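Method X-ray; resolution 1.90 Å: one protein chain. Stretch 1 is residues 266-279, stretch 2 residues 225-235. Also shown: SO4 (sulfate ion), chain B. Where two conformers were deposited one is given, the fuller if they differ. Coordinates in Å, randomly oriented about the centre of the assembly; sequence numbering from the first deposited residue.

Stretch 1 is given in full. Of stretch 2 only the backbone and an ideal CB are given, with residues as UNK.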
# COMPACT_ATOMS: atom_id res chain seq x y z
N ARG A 266 -3.48 19.64 -8.45
CA ARG A 266 -3.99 18.52 -9.25
C ARG A 266 -4.04 17.25 -8.39
O ARG A 266 -4.96 16.46 -8.49
CB ARG A 266 -3.14 18.29 -10.49
CG ARG A 266 -3.31 19.39 -11.58
CD ARG A 266 -2.20 19.32 -12.62
NE ARG A 266 -2.22 18.08 -13.41
CZ ARG A 266 -1.30 17.77 -14.33
NH1 ARG A 266 -0.30 18.61 -14.58
NH2 ARG A 266 -1.38 16.64 -15.00
N LEU A 267 -3.05 17.08 -7.54
CA LEU A 267 -3.01 15.88 -6.69
C LEU A 267 -4.09 15.99 -5.63
O LEU A 267 -4.81 15.03 -5.35
CB LEU A 267 -1.61 15.72 -6.06
CG LEU A 267 -1.35 14.39 -5.35
CD1 LEU A 267 -1.66 13.16 -6.25
CD2 LEU A 267 0.12 14.37 -4.91
N GLU A 268 -4.26 17.17 -5.07
CA GLU A 268 -5.34 17.39 -4.11
C GLU A 268 -6.75 17.18 -4.71
O GLU A 268 -7.65 16.65 -4.04
CB GLU A 268 -5.19 18.81 -3.53
CG GLU A 268 -6.16 19.21 -2.45
CD GLU A 268 -5.97 20.71 -2.08
OE1 GLU A 268 -5.53 21.49 -2.95
OE2 GLU A 268 -6.24 21.11 -0.92
N GLU A 269 -6.94 17.58 -5.97
CA GLU A 269 -8.26 17.46 -6.60
C GLU A 269 -8.53 15.97 -6.92
O GLU A 269 -9.65 15.51 -6.88
CB GLU A 269 -8.33 18.32 -7.85
CG GLU A 269 -8.37 19.82 -7.53
CD GLU A 269 -9.76 20.23 -7.09
OE1 GLU A 269 -10.76 19.54 -7.50
OE2 GLU A 269 -9.88 21.23 -6.36
N TRP A 270 -7.47 15.24 -7.25
CA TRP A 270 -7.60 13.80 -7.45
C TRP A 270 -8.11 13.15 -6.15
O TRP A 270 -9.03 12.29 -6.17
CB TRP A 270 -6.26 13.18 -7.89
CG TRP A 270 -6.35 11.68 -8.02
CD1 TRP A 270 -6.69 10.96 -9.13
CD2 TRP A 270 -6.14 10.73 -6.98
NE1 TRP A 270 -6.70 9.61 -8.85
CE2 TRP A 270 -6.35 9.45 -7.53
CE3 TRP A 270 -5.77 10.84 -5.63
CZ2 TRP A 270 -6.24 8.28 -6.77
CZ3 TRP A 270 -5.64 9.66 -4.88
CH2 TRP A 270 -5.88 8.41 -5.46
N CYS A 271 -7.52 13.54 -5.01
CA CYS A 271 -7.93 13.03 -3.69
C CYS A 271 -9.40 13.24 -3.46
O CYS A 271 -10.12 12.34 -2.99
CB CYS A 271 -7.13 13.71 -2.59
SG CYS A 271 -5.41 13.19 -2.56
N LYS A 272 -9.87 14.42 -3.84
CA LYS A 272 -11.26 14.75 -3.66
C LYS A 272 -12.23 13.87 -4.46
O LYS A 272 -13.35 13.65 -4.03
CB LYS A 272 -11.50 16.24 -4.01
CG LYS A 272 -10.89 17.21 -3.03
CD LYS A 272 -11.16 18.64 -3.47
CE LYS A 272 -10.14 19.62 -2.90
NZ LYS A 272 -10.35 20.04 -1.49
N THR A 273 -11.84 13.39 -5.62
CA THR A 273 -12.79 12.61 -6.38
C THR A 273 -12.58 11.12 -6.19
O THR A 273 -13.29 10.31 -6.79
CB THR A 273 -12.72 12.92 -7.86
OG1 THR A 273 -11.34 12.93 -8.26
CG2 THR A 273 -13.33 14.27 -8.09
N HIS A 274 -11.62 10.76 -5.35
CA HIS A 274 -11.27 9.34 -5.18
C HIS A 274 -11.39 8.89 -3.75
O HIS A 274 -10.66 8.02 -3.30
CB HIS A 274 -9.86 9.08 -5.72
CG HIS A 274 -9.83 9.10 -7.21
ND1 HIS A 274 -9.76 10.27 -7.93
CD2 HIS A 274 -10.02 8.11 -8.11
CE1 HIS A 274 -9.86 10.00 -9.22
NE2 HIS A 274 -10.00 8.69 -9.35
N GLY A 275 -12.32 9.50 -3.03
CA GLY A 275 -12.70 8.95 -1.73
C GLY A 275 -11.98 9.52 -0.52
O GLY A 275 -12.31 9.19 0.61
N LEU A 276 -10.99 10.37 -0.73
CA LEU A 276 -10.30 10.90 0.42
C LEU A 276 -10.87 12.25 0.81
O LEU A 276 -11.24 13.04 -0.04
CB LEU A 276 -8.81 11.04 0.14
CG LEU A 276 -8.02 9.81 -0.31
CD1 LEU A 276 -6.60 10.19 -0.18
CD2 LEU A 276 -8.32 8.61 0.56
N THR A 277 -10.92 12.53 2.10
CA THR A 277 -11.35 13.84 2.55
C THR A 277 -10.19 14.51 3.28
O THR A 277 -10.28 15.68 3.66
CB THR A 277 -12.58 13.75 3.46
OG1 THR A 277 -12.41 12.67 4.38
CG2 THR A 277 -13.84 13.50 2.63
N ASP A 278 -9.10 13.78 3.45
CA ASP A 278 -7.95 14.28 4.21
C ASP A 278 -6.71 14.48 3.34
O ASP A 278 -5.60 14.71 3.86
CB ASP A 278 -7.64 13.32 5.36
CG ASP A 278 -7.92 11.88 5.00
OD1 ASP A 278 -8.41 11.14 5.89
OD2 ASP A 278 -7.66 11.48 3.85
N GLY A 279 -6.88 14.38 2.03
CA GLY A 279 -5.77 14.62 1.11
C GLY A 279 -5.16 16.00 1.31
O GLY A 279 -3.94 16.17 1.30
N UNK A 225 -8.23 0.11 3.69
CA UNK A 225 -6.87 -0.21 3.31
C UNK A 225 -6.39 0.79 2.26
O UNK A 225 -5.23 1.27 2.28
CB UNK A 225 -6.78 -1.64 2.79
N UNK A 226 -7.27 1.09 1.32
CA UNK A 226 -6.98 2.14 0.34
C UNK A 226 -6.64 3.46 1.04
O UNK A 226 -5.64 4.15 0.71
CB UNK A 226 -8.17 2.33 -0.60
N UNK A 227 -7.47 3.84 2.01
CA UNK A 227 -7.23 5.07 2.77
C UNK A 227 -5.85 5.07 3.41
O UNK A 227 -5.13 6.06 3.37
CB UNK A 227 -8.30 5.25 3.85
N UNK A 228 -5.48 3.95 4.02
CA UNK A 228 -4.18 3.90 4.75
C UNK A 228 -3.03 4.02 3.78
O UNK A 228 -2.08 4.77 4.01
CB UNK A 228 -4.04 2.60 5.55
N UNK A 229 -3.10 3.27 2.70
CA UNK A 229 -2.00 3.25 1.75
C UNK A 229 -1.79 4.64 1.15
O UNK A 229 -0.69 5.17 1.11
CB UNK A 229 -2.26 2.22 0.65
N UNK A 230 -2.88 5.25 0.71
CA UNK A 230 -2.71 6.53 0.03
C UNK A 230 -2.34 7.66 0.97
O UNK A 230 -1.53 8.55 0.63
CB UNK A 230 -3.99 6.89 -0.72
N UNK A 231 -2.91 7.67 2.18
CA UNK A 231 -2.55 8.67 3.19
C UNK A 231 -1.05 8.59 3.52
O UNK A 231 -0.33 9.60 3.67
CB UNK A 231 -3.38 8.47 4.46
N UNK A 232 -0.58 7.35 3.68
CA UNK A 232 0.87 7.14 3.94
C UNK A 232 1.70 7.69 2.78
O UNK A 232 2.68 8.41 2.97
CB UNK A 232 1.18 5.66 4.14
N UNK A 233 1.26 7.42 1.56
CA UNK A 233 2.06 7.86 0.41
C UNK A 233 2.01 9.38 0.18
O UNK A 233 3.03 9.99 -0.20
CB UNK A 233 1.58 7.14 -0.85
N UNK A 234 0.84 9.99 0.37
CA UNK A 234 0.72 11.45 0.24
C UNK A 234 1.56 12.18 1.28
O UNK A 234 2.24 13.18 0.97
CB UNK A 234 -0.74 11.88 0.37
N UNK A 235 1.49 11.74 2.53
CA UNK A 235 2.37 12.31 3.57
C UNK A 235 3.83 12.23 3.17
O UNK A 235 4.63 13.17 3.43
CB UNK A 235 2.16 11.59 4.90
S SO4 B . -10.63 8.04 -12.81
O1 SO4 B . -10.20 9.43 -12.72
O2 SO4 B . -9.79 7.33 -13.78
O3 SO4 B . -12.03 7.99 -13.23
O4 SO4 B . -10.49 7.40 -11.51

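Stretch 2 is one continuous helix, running nearly antiparallel (168°) to helix 266-273, with the axes 12.8 Å apart at closest. That gap is wide, so side chains and the loop after the first helix must fill it.

Position 225 lies out of reach of stretch 1, which therefore says little about it; it is Val225.

At 226 CA-to-CB points toward stretch 1, yet nothing lies within 5.5 Å of the ideal CB. A long, bulky apolar group is wanted, Phe, Leu or Met, to reach the tryptophan ring and the loop. The residue is Phe226, chi1 t. Its CZ lies 3.9 Å from Trp270 CH2 and its CE2 3.9 Å from Leu276 CD2, while the ring edge meets a carbonyl, His274 O being 3.2 Å from Phe226 CE2.

Position 227 points sideways, with Leu276 CD2 4.7 Å from the ideal CB and the carboxylate of Asp278 farther along. A side chain that is part apolar and ends in a donor would suit: His, Lys, Arg or Gln. His227 does both jobs. Its CD2 packs 3.8 Å from Leu276 CD2, and its NE2 donates a short hydrogen bond to Asp278 OD1, 2.5 Å away, with the acceptor near the ring plane.

Positions 228 and 229 are out of reach, and stretch 1 sets no demand there; they are Ala228 and Val229.

At 230 CB points toward stretch 1, and the ideal CB is already 4.2 Å from Leu276 CD1 and 5.3 Å from Trp270 CZ3. With the wall so near, a compact apolar residue such as Val, Ala or Ile fits. Val230 puts CG1 3.5 Å from Leu276 CD1 and 4.2 Å from Trp270 CZ3, at the edge of the indole.

Position 231 points sideways, its ideal CB 5.3 Å from Asp278 OD2. Small or polar groups would be at home: Ser, Thr, Ala or Asn. Thr231 turns its hydroxyl to its own helix, OG1 donating to His227 O at 2.9 Å; that OG1 remains 3.9 Å from Asp278 OD2.

Positions 232 and 233, again out of reach, are Thr232 and Leu233.

Position 234 points toward stretch 1, with Gly279 O 5.4 Å from the ideal CB and the apolar ends of Leu267, Cys271 and Leu276 beyond. Leu, Ile or Met could fill this hollow. Leu234 has the largest contact area of its stretch: CD1 lies 3.5 Å from Cys271 SG and 3.8 Å from Leu276 CD1, and CD2 3.9 Å from Leu267 CD2.

At 235 CB points sideways and meets nothing, so many residues would serve; Asn235 makes no contact with stretch 1.

Stretch 2 225-235: VFHAVVTTLLN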
# COMPACT_ATOMS: atom_id res chain seq x y z
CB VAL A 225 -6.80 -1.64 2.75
CG1 VAL A 225 -5.44 -1.88 2.12
CG2 VAL A 225 -7.09 -2.69 3.88
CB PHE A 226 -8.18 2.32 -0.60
CG PHE A 226 -8.05 3.56 -1.50
CD1 PHE A 226 -7.16 3.56 -2.55
CD2 PHE A 226 -8.81 4.66 -1.28
CE1 PHE A 226 -7.00 4.70 -3.41
CE2 PHE A 226 -8.69 5.83 -2.11
CZ PHE A 226 -7.77 5.83 -3.18
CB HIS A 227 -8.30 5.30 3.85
CG HIS A 227 -8.16 6.61 4.56
ND1 HIS A 227 -7.43 6.76 5.72
CD2 HIS A 227 -8.59 7.85 4.23
CE1 HIS A 227 -7.44 8.03 6.08
NE2 HIS A 227 -8.13 8.72 5.19
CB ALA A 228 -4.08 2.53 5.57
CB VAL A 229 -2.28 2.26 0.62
CG1 VAL A 229 -1.27 2.49 -0.55
CG2 VAL A 229 -2.22 0.81 1.18
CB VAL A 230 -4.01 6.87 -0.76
CG1 VAL A 230 -3.91 8.33 -1.32
CG2 VAL A 230 -4.14 5.87 -1.90
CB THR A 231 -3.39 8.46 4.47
OG1 THR A 231 -4.74 8.86 4.20
CG2 THR A 231 -2.84 9.28 5.63
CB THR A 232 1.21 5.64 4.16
OG1 THR A 232 0.52 5.17 5.31
CG2 THR A 232 2.74 5.43 4.37
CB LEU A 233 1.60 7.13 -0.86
CG LEU A 233 1.91 5.62 -0.81
CD1 LEU A 233 1.37 4.92 -2.05
CD2 LEU A 233 3.44 5.28 -0.64
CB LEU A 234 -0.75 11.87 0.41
CG LEU A 234 -1.65 11.42 -0.74
CD1 LEU A 234 -3.11 11.69 -0.39
CD2 LEU A 234 -1.26 12.11 -2.08
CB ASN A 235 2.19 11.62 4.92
CG ASN A 235 0.95 12.10 5.63
OD1 ASN A 235 0.66 13.27 5.60
ND2 ASN A 235 0.23 11.18 6.30
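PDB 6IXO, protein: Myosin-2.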